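Local coordinates for protein putative sortase (Streptococcus pneumoniae, PDB 2W1K) that probably catalyses the transpeptidation that links pilin subunits covalently during assembly of the pneumococcal pilus, as a class C sortase, at residues Leu67-Pro70 and Ser71-Ile74; Ser118-Phe121 and Phe122-Asp126; Cys175-Pro179 and Thr180-Arg184. All blocks are in the same frame, centred on the assembly; numbering follows the deposited sequence.

Contact 1: Leu67-Pro70 and Ser71-Ile74; sequences LSIP and SLEI
Ile69 and Ile74 face each other as an antiparallel hydrogen-bonded pair where the strand 65-69 turns back into 74-80. Ile69 N gives its hydrogen to Ile74 O at 2.7 Å, and Ile74 N answers to Ile69 O at 3.2 Å along an almost straight N-H line (177°). That same Ile69 O also takes the hydrogen of Leu72 N at 2.9 Å; the two donors arrive from opposite faces of its carbonyl plane, so one oxygen ties both the bridge and the turn. Next along the chain, Glu73 N bonds to Pro70 O at 2.9 Å, which keeps the short 3-10 turn wound. Ile74 O is approached a second time, by the CA-H of Ser68, with Ser68 CA 3.1 Å from it.

The apolar side of the turn is built on Ile69. Its CB lies 4.1 Å from Ile74 CB. The first torsion (chi1 -51°) puts CG2 opposite the backbone N and beside the carbonyl carbon, where it meets Leu72 CG at 4.0 Å; those two side chains run side by side in the same direction. Leu67 CD2 touches Ile74 CG2 more loosely, at 4.4 Å. Leu134 packs on both Leu67 and Ile69, and Leu172 of strand 168-176 also meets Ile69. The hydroxyl of Ser68 is held by Ala209 O.

Glu73 sits in a left-handed backbone conformation and, together with Ile74, stands across from Ile69. That is a G1 beta bulge, here closing the tight connection between two antiparallel strands of the sortase beta fold.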
ATOM      1  N   LEU A  67       1.730  -6.726   1.199  1.00 28.29           N
ATOM      2  CA  LEU A  67       0.522  -6.572   0.449  1.00 29.72           C
ATOM      3  C   LEU A  67       0.375  -7.769  -0.532  1.00 30.08           C
ATOM      4  O   LEU A  67       1.334  -8.188  -1.230  1.00 29.16           O
ATOM      5  CB  LEU A  67       0.544  -5.218  -0.315  1.00 28.66           C
ATOM      6  CG  LEU A  67      -0.723  -4.876  -1.132  1.00 27.00           C
ATOM      7  CD1 LEU A  67      -0.826  -3.357  -1.288  1.00 29.30           C
ATOM      8  CD2 LEU A  67      -0.686  -5.489  -2.581  1.00 31.76           C
ATOM      9  N   SER A  68      -0.829  -8.279  -0.629  1.00 29.84           N
ATOM     10  CA  SER A  68      -1.020  -9.462  -1.423  1.00 28.52           C
ATOM     11  C   SER A  68      -2.301  -9.323  -2.240  1.00 29.50           C
ATOM     12  O   SER A  68      -3.293  -8.808  -1.735  1.00 29.18           O
ATOM     13  CB  SER A  68      -1.062 -10.690  -0.504  1.00 29.01           C
ATOM     14  OG  SER A  68      -1.580 -11.770  -1.198  1.00 25.20           O
ATOM     15  N   ILE A  69      -2.249  -9.663  -3.543  1.00 28.55           N
ATOM     16  CA  ILE A  69      -3.487  -9.706  -4.356  1.00 29.71           C
ATOM     17  C   ILE A  69      -3.458 -11.061  -5.074  1.00 29.79           C
ATOM     18  O   ILE A  69      -2.840 -11.180  -6.149  1.00 30.41           O
ATOM     19  CB  ILE A  69      -3.538  -8.608  -5.463  1.00 29.54           C
ATOM     20  CG1 ILE A  69      -3.261  -7.234  -4.905  1.00 28.98           C
ATOM     21  CG2 ILE A  69      -4.745  -8.752  -6.336  1.00 27.98           C
ATOM     22  CD1 ILE A  69      -3.515  -6.142  -5.864  1.00 32.63           C
ATOM     23  N   PRO A  70      -3.996 -12.078  -4.416  1.00 29.98           N
ATOM     24  CA  PRO A  70      -3.905 -13.454  -4.886  1.00 32.15           C
ATOM     25  C   PRO A  70      -4.357 -13.629  -6.329  1.00 33.18           C
ATOM     26  O   PRO A  70      -3.730 -14.392  -7.085  1.00 34.36           O
ATOM     27  CB  PRO A  70      -4.814 -14.279  -3.894  1.00 29.96           C
ATOM     28  CG  PRO A  70      -4.803 -13.372  -2.572  1.00 29.53           C
ATOM     29  CD  PRO A  70      -4.734 -11.944  -3.130  1.00 30.18           C
ATOM     30  N   SER A  71      -5.398 -12.910  -6.728  1.00 33.43           N
ATOM     31  CA  SER A  71      -5.888 -13.186  -8.040  1.00 33.95           C
ATOM     32  C   SER A  71      -4.876 -12.749  -9.095  1.00 33.19           C
ATOM     33  O   SER A  71      -5.017 -13.113 -10.195  1.00 31.96           O
ATOM     34  CB  SER A  71      -7.299 -12.629  -8.239  1.00 34.30           C
ATOM     35  OG  SER A  71      -7.299 -11.203  -8.268  1.00 34.52           O
ATOM     36  N   LEU A  72      -3.836 -12.002  -8.734  1.00 33.89           N
ATOM     37  CA  LEU A  72      -2.812 -11.540  -9.691  1.00 31.54           C
ATOM     38  C   LEU A  72      -1.456 -12.143  -9.330  1.00 31.25           C
ATOM     39  O   LEU A  72      -0.436 -11.778  -9.892  1.00 31.48           O
ATOM     40  CB  LEU A  72      -2.662 -10.008  -9.606  1.00 30.48           C
ATOM     41  CG  LEU A  72      -3.770  -9.110 -10.154  1.00 31.62           C
ATOM     42  CD1 LEU A  72      -3.568  -7.563 -10.176  1.00 34.97           C
ATOM     43  CD2 LEU A  72      -4.262  -9.678 -11.550  1.00 30.47           C
ATOM     44  N   GLU A  73      -1.454 -13.046  -8.351  1.00 31.44           N
ATOM     45  CA  GLU A  73      -0.269 -13.566  -7.710  1.00 32.18           C
ATOM     46  C   GLU A  73       0.729 -12.473  -7.400  1.00 31.90           C
ATOM     47  O   GLU A  73       1.896 -12.593  -7.648  1.00 31.60           O
ATOM     48  CB  GLU A  73       0.329 -14.662  -8.534  1.00 33.52           C
ATOM     49  CG  GLU A  73      -0.693 -15.803  -8.651  1.00 40.18           C
ATOM     50  CD  GLU A  73      -0.211 -16.949  -9.497  1.00 48.32           C
ATOM     51  OE1 GLU A  73       0.542 -16.659 -10.435  1.00 50.57           O
ATOM     52  OE2 GLU A  73      -0.579 -18.125  -9.212  1.00 51.61           O
ATOM     53  N   ILE A  74       0.247 -11.445  -6.738  1.00 30.78           N
ATOM     54  CA  ILE A  74       1.108 -10.394  -6.228  1.00 31.36           C
ATOM     55  C   ILE A  74       1.275 -10.546  -4.733  1.00 30.95           C
ATOM     56  O   ILE A  74       0.247 -10.595  -4.006  1.00 29.72           O
ATOM     57  CB  ILE A  74       0.445  -9.057  -6.504  1.00 30.50           C
ATOM     58  CG1 ILE A  74       0.375  -8.839  -8.031  1.00 34.16           C
ATOM     59  CG2 ILE A  74       1.245  -7.850  -5.799  1.00 33.86           C
ATOM     60  CD1 ILE A  74      -0.428  -7.534  -8.443  1.00 31.44           C
TER

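Contact 2: Ser118-Phe121 and Phe122-Asp126; sequences SHVF and FRHLD
Val120 has chi1 at -179°, which carries CG1 away from its own backbone N and in among the residues that follow: Arg123 CB lies 3.6 Å from Val120 CG1, and His124 CD2 is equally close to that methyl at 3.6 Å. Arg123 CG likewise lies opposite its backbone N (chi1 -164°), and the chain then bends at chi3 (-62°), which brings the guanidinium back so that Val120 CA lies over one of its faces, toward the rim. Side chains of Val120 and Arg123 cross at about a right angle, while the imidazole of His124 meets the valine methyl obliquely.

The main chain itself makes a type II' turn from Val120 to Arg123, closed by Arg123 N bonding to Val120 O at 2.9 Å. A type I turn from Phe122 to Leu125 follows directly. Two waters bridge the segments, the first only weakly on one side. It gives a hydrogen to His119 O at 2.6 Å and weakly accepts one from Arg123 NH2 at 3.4 Å; the other donates to Phe121 O at 2.8 Å and accepts from His124 N at 2.9 Å.

The rings of Phe121 and Phe122 part company. His119 CB covers a face of the Phe121 ring over its centre, and the Phe121 side chain also meets His113, the probable catalytic histidine of the sortase family. Phe122 packs on Leu172 and Thr174 of strand 168-176, and its backbone is bonded to that of His113.

Main-chain and water-mediated hydrogen bonds therefore set the shape of these turns, with apolar touches between side chains rather than any charge pair across them.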
ATOM      1  N   SER A 118      12.900  -5.768 -13.662  1.00 43.50           N
ATOM      2  CA  SER A 118      13.146  -7.123 -13.196  1.00 44.43           C
ATOM      3  C   SER A 118      12.030  -7.800 -12.392  1.00 44.31           C
ATOM      4  O   SER A 118      12.240  -8.908 -11.944  1.00 43.94           O
ATOM      5  CB  SER A 118      14.541  -7.211 -12.511  1.00 46.01           C
ATOM      6  OG  SER A 118      15.138  -5.905 -12.238  1.00 47.69           O
ATOM      7  N   HIS A 119      10.848  -7.150 -12.281  1.00 42.94           N
ATOM      8  CA  HIS A 119       9.754  -7.573 -11.423  1.00 41.79           C
ATOM      9  C   HIS A 119       8.408  -7.171 -11.955  1.00 39.05           C
ATOM     10  O   HIS A 119       8.226  -6.081 -12.405  1.00 39.54           O
ATOM     11  CB  HIS A 119       9.941  -6.934 -10.054  1.00 42.70           C
ATOM     12  CG  HIS A 119      11.227  -7.334  -9.401  1.00 49.08           C
ATOM     13  ND1 HIS A 119      12.204  -6.425  -9.042  1.00 53.68           N
ATOM     14  CD2 HIS A 119      11.739  -8.561  -9.127  1.00 53.68           C
ATOM     15  CE1 HIS A 119      13.238  -7.066  -8.525  1.00 54.59           C
ATOM     16  NE2 HIS A 119      12.986  -8.365  -8.570  1.00 56.74           N
ATOM     17  N   VAL A 120       7.431  -8.032 -11.810  1.00 36.99           N
ATOM     18  CA  VAL A 120       6.084  -7.739 -12.331  1.00 34.82           C
ATOM     19  C   VAL A 120       5.406  -6.593 -11.653  1.00 34.85           C
ATOM     20  O   VAL A 120       4.863  -5.728 -12.313  1.00 33.21           O
ATOM     21  CB  VAL A 120       5.226  -8.979 -12.300  1.00 36.35           C
ATOM     22  CG1 VAL A 120       3.841  -8.681 -12.850  1.00 33.24           C
ATOM     23  CG2 VAL A 120       5.939 -10.140 -13.143  1.00 30.61           C
ATOM     24  N   PHE A 121       5.469  -6.560 -10.310  1.00 35.12           N
ATOM     25  CA  PHE A 121       4.869  -5.472  -9.514  1.00 33.33           C
ATOM     26  C   PHE A 121       3.439  -5.188  -9.974  1.00 33.29           C
ATOM     27  O   PHE A 121       2.584  -6.149 -10.019  1.00 33.62           O
ATOM     28  CB  PHE A 121       5.711  -4.197  -9.510  1.00 33.68           C
ATOM     29  CG  PHE A 121       6.977  -4.313  -8.764  1.00 32.04           C
ATOM     30  CD1 PHE A 121       7.085  -5.180  -7.677  1.00 35.67           C
ATOM     31  CD2 PHE A 121       8.101  -3.588  -9.148  1.00 34.44           C
ATOM     32  CE1 PHE A 121       8.329  -5.343  -6.881  1.00 31.84           C
ATOM     33  CE2 PHE A 121       9.342  -3.654  -8.364  1.00 32.57           C
ATOM     34  CZ  PHE A 121       9.467  -4.580  -7.234  1.00 34.49           C
ATOM     35  N   PHE A 122       3.134  -3.928 -10.325  1.00 28.76           N
ATOM     36  CA  PHE A 122       1.733  -3.674 -10.738  1.00 28.65           C
ATOM     37  C   PHE A 122       1.424  -3.862 -12.283  1.00 29.25           C
ATOM     38  O   PHE A 122       0.483  -3.248 -12.852  1.00 29.76           O
ATOM     39  CB  PHE A 122       1.334  -2.283 -10.192  1.00 26.28           C
ATOM     40  CG  PHE A 122       1.039  -2.261  -8.665  1.00 23.30           C
ATOM     41  CD1 PHE A 122       0.855  -3.462  -7.951  1.00 29.09           C
ATOM     42  CD2 PHE A 122       0.876  -1.042  -7.982  1.00 24.05           C
ATOM     43  CE1 PHE A 122       0.514  -3.443  -6.580  1.00 29.49           C
ATOM     44  CE2 PHE A 122       0.550  -0.978  -6.658  1.00 24.55           C
ATOM     45  CZ  PHE A 122       0.329  -2.159  -5.940  1.00 28.56           C
ATOM     46  N   ARG A 123       2.288  -4.617 -13.007  1.00 30.05           N
ATOM     47  CA  ARG A 123       2.101  -4.750 -14.494  1.00 29.71           C
ATOM     48  C   ARG A 123       0.612  -4.945 -14.835  1.00 30.74           C
ATOM     49  O   ARG A 123       0.032  -4.299 -15.797  1.00 30.95           O
ATOM     50  CB  ARG A 123       2.903  -5.940 -15.027  1.00 28.37           C
ATOM     51  CG  ARG A 123       3.066  -5.894 -16.572  1.00 27.84           C
ATOM     52  CD  ARG A 123       4.244  -6.745 -16.976  1.00 32.53           C
ATOM     53  NE  ARG A 123       5.500  -6.215 -16.394  1.00 35.90           N
ATOM     54  CZ  ARG A 123       6.674  -6.840 -16.490  1.00 35.38           C
ATOM     55  NH1 ARG A 123       6.760  -8.013 -17.145  1.00 41.00           N
ATOM     56  NH2 ARG A 123       7.770  -6.282 -15.956  1.00 44.09           N
ATOM     57  N   HIS A 124      -0.031  -5.796 -14.031  1.00 29.20           N
ATOM     58  CA  HIS A 124      -1.391  -6.322 -14.312  1.00 30.36           C
ATOM     59  C   HIS A 124      -2.604  -5.798 -13.516  1.00 31.52           C
ATOM     60  O   HIS A 124      -3.677  -6.414 -13.512  1.00 32.38           O
ATOM     61  CB  HIS A 124      -1.392  -7.843 -14.143  1.00 28.36           C
ATOM     62  CG  HIS A 124      -0.337  -8.534 -14.978  1.00 34.41           C
ATOM     63  ND1 HIS A 124      -0.336  -8.492 -16.375  1.00 33.96           N
ATOM     64  CD2 HIS A 124       0.727  -9.302 -14.617  1.00 27.79           C
ATOM     65  CE1 HIS A 124       0.693  -9.194 -16.820  1.00 32.89           C
ATOM     66  NE2 HIS A 124       1.364  -9.669 -15.780  1.00 35.33           N
ATOM     67  N   LEU A 125      -2.490  -4.663 -12.886  1.00 32.32           N
ATOM     68  CA  LEU A 125      -3.636  -4.120 -12.164  1.00 33.16           C
ATOM     69  C   LEU A 125      -4.859  -3.959 -13.034  1.00 34.07           C
ATOM     70  O   LEU A 125      -5.989  -3.861 -12.534  1.00 34.45           O
ATOM     71  CB  LEU A 125      -3.256  -2.742 -11.659  1.00 33.47           C
ATOM     72  CG  LEU A 125      -2.440  -2.762 -10.369  1.00 31.71           C
ATOM     73  CD1 LEU A 125      -2.340  -1.401  -9.686  1.00 28.33           C
ATOM     74  CD2 LEU A 125      -2.943  -3.745  -9.458  1.00 28.88           C
ATOM     75  N   ASP A 126      -4.651  -3.853 -14.352  1.00 36.04           N
ATOM     76  CA  ASP A 126      -5.810  -3.548 -15.270  1.00 35.69           C
ATOM     77  C   ASP A 126      -6.747  -4.774 -15.388  1.00 36.26           C
ATOM     78  O   ASP A 126      -7.875  -4.654 -15.827  1.00 35.89           O
ATOM     79  CB  ASP A 126      -5.333  -3.136 -16.661  1.00 35.26           C
ATOM     80  CG  ASP A 126      -4.444  -4.188 -17.294  1.00 33.56           C
ATOM     81  OD1 ASP A 126      -3.329  -4.452 -16.828  1.00 36.90           O
ATOM     82  OD2 ASP A 126      -4.856  -4.814 -18.256  1.00 39.18           O
TER
HETATM   83  O   HOH W   1       7.031  -4.034 -13.475  1.00 50.99           O
HETATM   84  O   HOH W   2       0.459  -7.092 -11.534  1.00 42.91           O

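Contact 3: Cys175-Pro179 and Thr180-Arg184; sequences CDPIP and TFNKR
The ring of Phe181 packs against Cys175 and Ile178 at the end of the beta hairpin, where strand 168-176 hands over to 183-196 with a classic beta bulge. Its CD1 lies 3.5 Å from Cys175 CB. Farther round the ring, CE1 of Phe181 meets Ile178 CG1 at 3.8 Å, these two side chains running together in one direction. The main chain of Pro179 covers one face, its carbonyl carbon toward the rim. Beside this, Cys175 SG lies over a face of the Arg184 guanidinium, 3.6 Å from Arg184 NH1.

The next layer is backbone. Phe181 N bonds to Pro177 O at 2.7 Å, nearly in line with the carbonyl, and helps set the position of the backbone that carries the ring; cis peptides before Pro177 and Pro179 shape the loop around it. Asn182 and Lys183 stand together opposite Asp176, which makes the bulge, and Lys183 N reaches Asp176 O at 2.7 Å.

Farther out, the Asp176 carboxylate forms a salt bridge with Arg114, and Asp43 forms one with Arg184 NH2. Phe45 touches Cys175. Cys175 ends the TLxTC signature of sortases and is probably the catalytic cysteine; Arg184, on the following strand beside it, is consistent with the family's conserved arginine, and Asp43 and Phe45 with the lid of class C enzymes.

The arginine is steered by the main chain just before it, one oxygen in the loop and one in the strand: Arg184 NH1 donates to Phe181 O at 3.1 Å and to Lys183 O at 2.8 Å, both close to the guanidinium plane. Asp176 N reaches that Lys183 oxygen at 3.1 Å from the face of the carbonyl opposite to NH1.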
ATOM      1  N   CYS A 175       1.690   3.286 -13.647  1.00 32.80           N
ATOM      2  CA  CYS A 175       1.731   4.066 -14.887  1.00 33.41           C
ATOM      3  C   CYS A 175       0.874   3.441 -16.004  1.00 31.90           C
ATOM      4  O   CYS A 175       0.699   2.226 -16.082  1.00 32.19           O
ATOM      5  CB  CYS A 175       3.190   4.335 -15.308  1.00 34.66           C
ATOM      6  SG  CYS A 175       3.936   5.519 -14.176  1.00 38.36           S
ATOM      7  N   ASP A 176       0.308   4.265 -16.860  1.00 31.71           N
ATOM      8  CA  ASP A 176      -0.529   3.733 -17.927  1.00 31.26           C
ATOM      9  C   ASP A 176      -0.513   4.769 -19.094  1.00 32.40           C
ATOM     10  O   ASP A 176      -0.447   5.977 -18.873  1.00 31.18           O
ATOM     11  CB  ASP A 176      -1.927   3.504 -17.333  1.00 32.20           C
ATOM     12  CG  ASP A 176      -2.925   2.895 -18.310  1.00 36.45           C
ATOM     13  OD1 ASP A 176      -2.836   1.676 -18.618  1.00 34.90           O
ATOM     14  OD2 ASP A 176      -3.826   3.654 -18.786  1.00 45.21           O
ATOM     15  N   PRO A 177      -0.602   4.298 -20.363  1.00 32.58           N
ATOM     16  CA  PRO A 177      -0.608   2.911 -20.794  1.00 32.84           C
ATOM     17  C   PRO A 177       0.840   2.524 -21.184  1.00 33.92           C
ATOM     18  O   PRO A 177       1.734   3.378 -21.171  1.00 32.17           O
ATOM     19  CB  PRO A 177      -1.554   2.943 -21.973  1.00 31.91           C
ATOM     20  CG  PRO A 177      -1.205   4.279 -22.604  1.00 33.18           C
ATOM     21  CD  PRO A 177      -0.951   5.222 -21.448  1.00 30.88           C
ATOM     22  N   ILE A 178       1.093   1.240 -21.398  1.00 34.11           N
ATOM     23  CA  ILE A 178       2.398   0.779 -21.846  1.00 33.95           C
ATOM     24  C   ILE A 178       2.444   1.150 -23.323  1.00 34.29           C
ATOM     25  O   ILE A 178       1.418   0.879 -24.025  1.00 34.28           O
ATOM     26  CB  ILE A 178       2.372  -0.774 -21.757  1.00 35.64           C
ATOM     27  CG1 ILE A 178       2.108  -1.186 -20.287  1.00 38.17           C
ATOM     28  CG2 ILE A 178       3.591  -1.403 -22.286  1.00 33.67           C
ATOM     29  CD1 ILE A 178       2.075  -2.669 -20.047  1.00 42.01           C
ATOM     30  N   PRO A 179       3.583   1.748 -23.842  1.00 33.45           N
ATOM     31  CA  PRO A 179       4.817   2.163 -23.137  1.00 32.72           C
ATOM     32  C   PRO A 179       4.909   3.667 -22.825  1.00 33.64           C
ATOM     33  O   PRO A 179       5.971   4.159 -22.406  1.00 32.21           O
ATOM     34  CB  PRO A 179       5.900   1.891 -24.163  1.00 32.58           C
ATOM     35  CG  PRO A 179       5.222   2.538 -25.495  1.00 31.95           C
ATOM     36  CD  PRO A 179       3.700   2.020 -25.317  1.00 32.97           C
ATOM     37  N   THR A 180       3.812   4.369 -23.026  1.00 34.17           N
ATOM     38  CA  THR A 180       3.799   5.786 -23.021  1.00 35.84           C
ATOM     39  C   THR A 180       3.818   6.300 -21.620  1.00 36.27           C
ATOM     40  O   THR A 180       4.489   7.285 -21.383  1.00 37.69           O
ATOM     41  CB  THR A 180       2.509   6.266 -23.648  1.00 36.89           C
ATOM     42  OG1 THR A 180       2.367   5.655 -24.935  1.00 42.83           O
ATOM     43  CG2 THR A 180       2.581   7.710 -23.892  1.00 42.11           C
ATOM     44  N   PHE A 181       3.010   5.704 -20.731  1.00 32.82           N
ATOM     45  CA  PHE A 181       3.093   5.931 -19.313  1.00 32.98           C
ATOM     46  C   PHE A 181       2.868   7.373 -18.997  1.00 32.09           C
ATOM     47  O   PHE A 181       3.447   7.892 -18.080  1.00 30.11           O
ATOM     48  CB  PHE A 181       4.455   5.475 -18.739  1.00 33.10           C
ATOM     49  CG  PHE A 181       4.645   3.987 -18.805  1.00 33.02           C
ATOM     50  CD1 PHE A 181       3.565   3.169 -18.607  1.00 33.56           C
ATOM     51  CD2 PHE A 181       5.872   3.429 -19.031  1.00 33.82           C
ATOM     52  CE1 PHE A 181       3.670   1.851 -18.620  1.00 32.56           C
ATOM     53  CE2 PHE A 181       5.975   2.070 -19.108  1.00 35.50           C
ATOM     54  CZ  PHE A 181       4.846   1.293 -18.862  1.00 32.76           C
ATOM     55  N   ASN A 182       2.060   8.018 -19.787  1.00 31.86           N
ATOM     56  CA  ASN A 182       1.877   9.374 -19.565  1.00 34.17           C
ATOM     57  C   ASN A 182       0.634   9.626 -18.706  1.00 34.99           C
ATOM     58  O   ASN A 182       0.263  10.777 -18.410  1.00 35.30           O
ATOM     59  CB  ASN A 182       1.820  10.090 -20.910  1.00 35.70           C
ATOM     60  CG  ASN A 182       0.617   9.740 -21.725  1.00 39.42           C
ATOM     61  OD1 ASN A 182       0.226   8.555 -21.905  1.00 44.99           O
ATOM     62  ND2 ASN A 182       0.037  10.790 -22.320  1.00 45.47           N
ATOM     63  N   LYS A 183       0.006   8.540 -18.283  1.00 35.72           N
ATOM     64  CA  LYS A 183      -1.154   8.634 -17.369  1.00 35.23           C
ATOM     65  C   LYS A 183      -0.962   7.799 -16.100  1.00 34.51           C
ATOM     66  O   LYS A 183       0.089   7.181 -15.888  1.00 34.34           O
ATOM     67  CB  LYS A 183      -2.456   8.298 -18.138  1.00 34.80           C
ATOM     68  CG  LYS A 183      -2.647   9.342 -19.248  1.00 38.70           C
ATOM     69  CD  LYS A 183      -3.930   9.192 -19.977  1.00 42.77           C
ATOM     70  CE  LYS A 183      -4.138  10.356 -20.929  1.00 49.41           C
ATOM     71  NZ  LYS A 183      -5.293  10.021 -21.844  1.00 51.19           N
ATOM     72  N   ARG A 184      -1.938   7.844 -15.196  1.00 34.26           N
ATOM     73  CA  ARG A 184      -1.790   7.018 -13.987  1.00 33.24           C
ATOM     74  C   ARG A 184      -3.075   6.249 -13.891  1.00 33.05           C
ATOM     75  O   ARG A 184      -4.154   6.848 -13.928  1.00 32.36           O
ATOM     76  CB  ARG A 184      -1.574   7.850 -12.749  1.00 32.78           C
ATOM     77  CG  ARG A 184      -0.487   8.862 -12.879  1.00 32.78           C
ATOM     78  CD  ARG A 184       0.849   8.112 -12.823  1.00 32.93           C
ATOM     79  NE  ARG A 184       1.954   9.037 -12.946  1.00 31.78           N
ATOM     80  CZ  ARG A 184       2.676   9.227 -14.077  1.00 36.86           C
ATOM     81  NH1 ARG A 184       2.418   8.570 -15.235  1.00 32.52           N
ATOM     82  NH2 ARG A 184       3.671  10.072 -14.040  1.00 32.74           N
TER

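Along the chain the three contacts come in series, all inside the sortase domain. Contacts 1 and 2 have centres about 10 Å apart and touch: Leu72 CD1 packs 3.5 Å from His124 O, and Ile74 CD1 lies 3.7 Å from Phe121 O. Contact 3 is about 13 Å from contact 2, centre to centre, with nearest atoms about 5 Å apart; its centre is about 22 Å from that of contact 1, with nearest atoms about 12 Å apart, though both reach the same sheet. Arg114 bridges the gap, pairing with Asp126 of contact 2 and Asp176 of contact 3. Contact 2 thus lies between the strand turn at 67-74 and the hairpin carrying the probable catalytic cysteine and arginine.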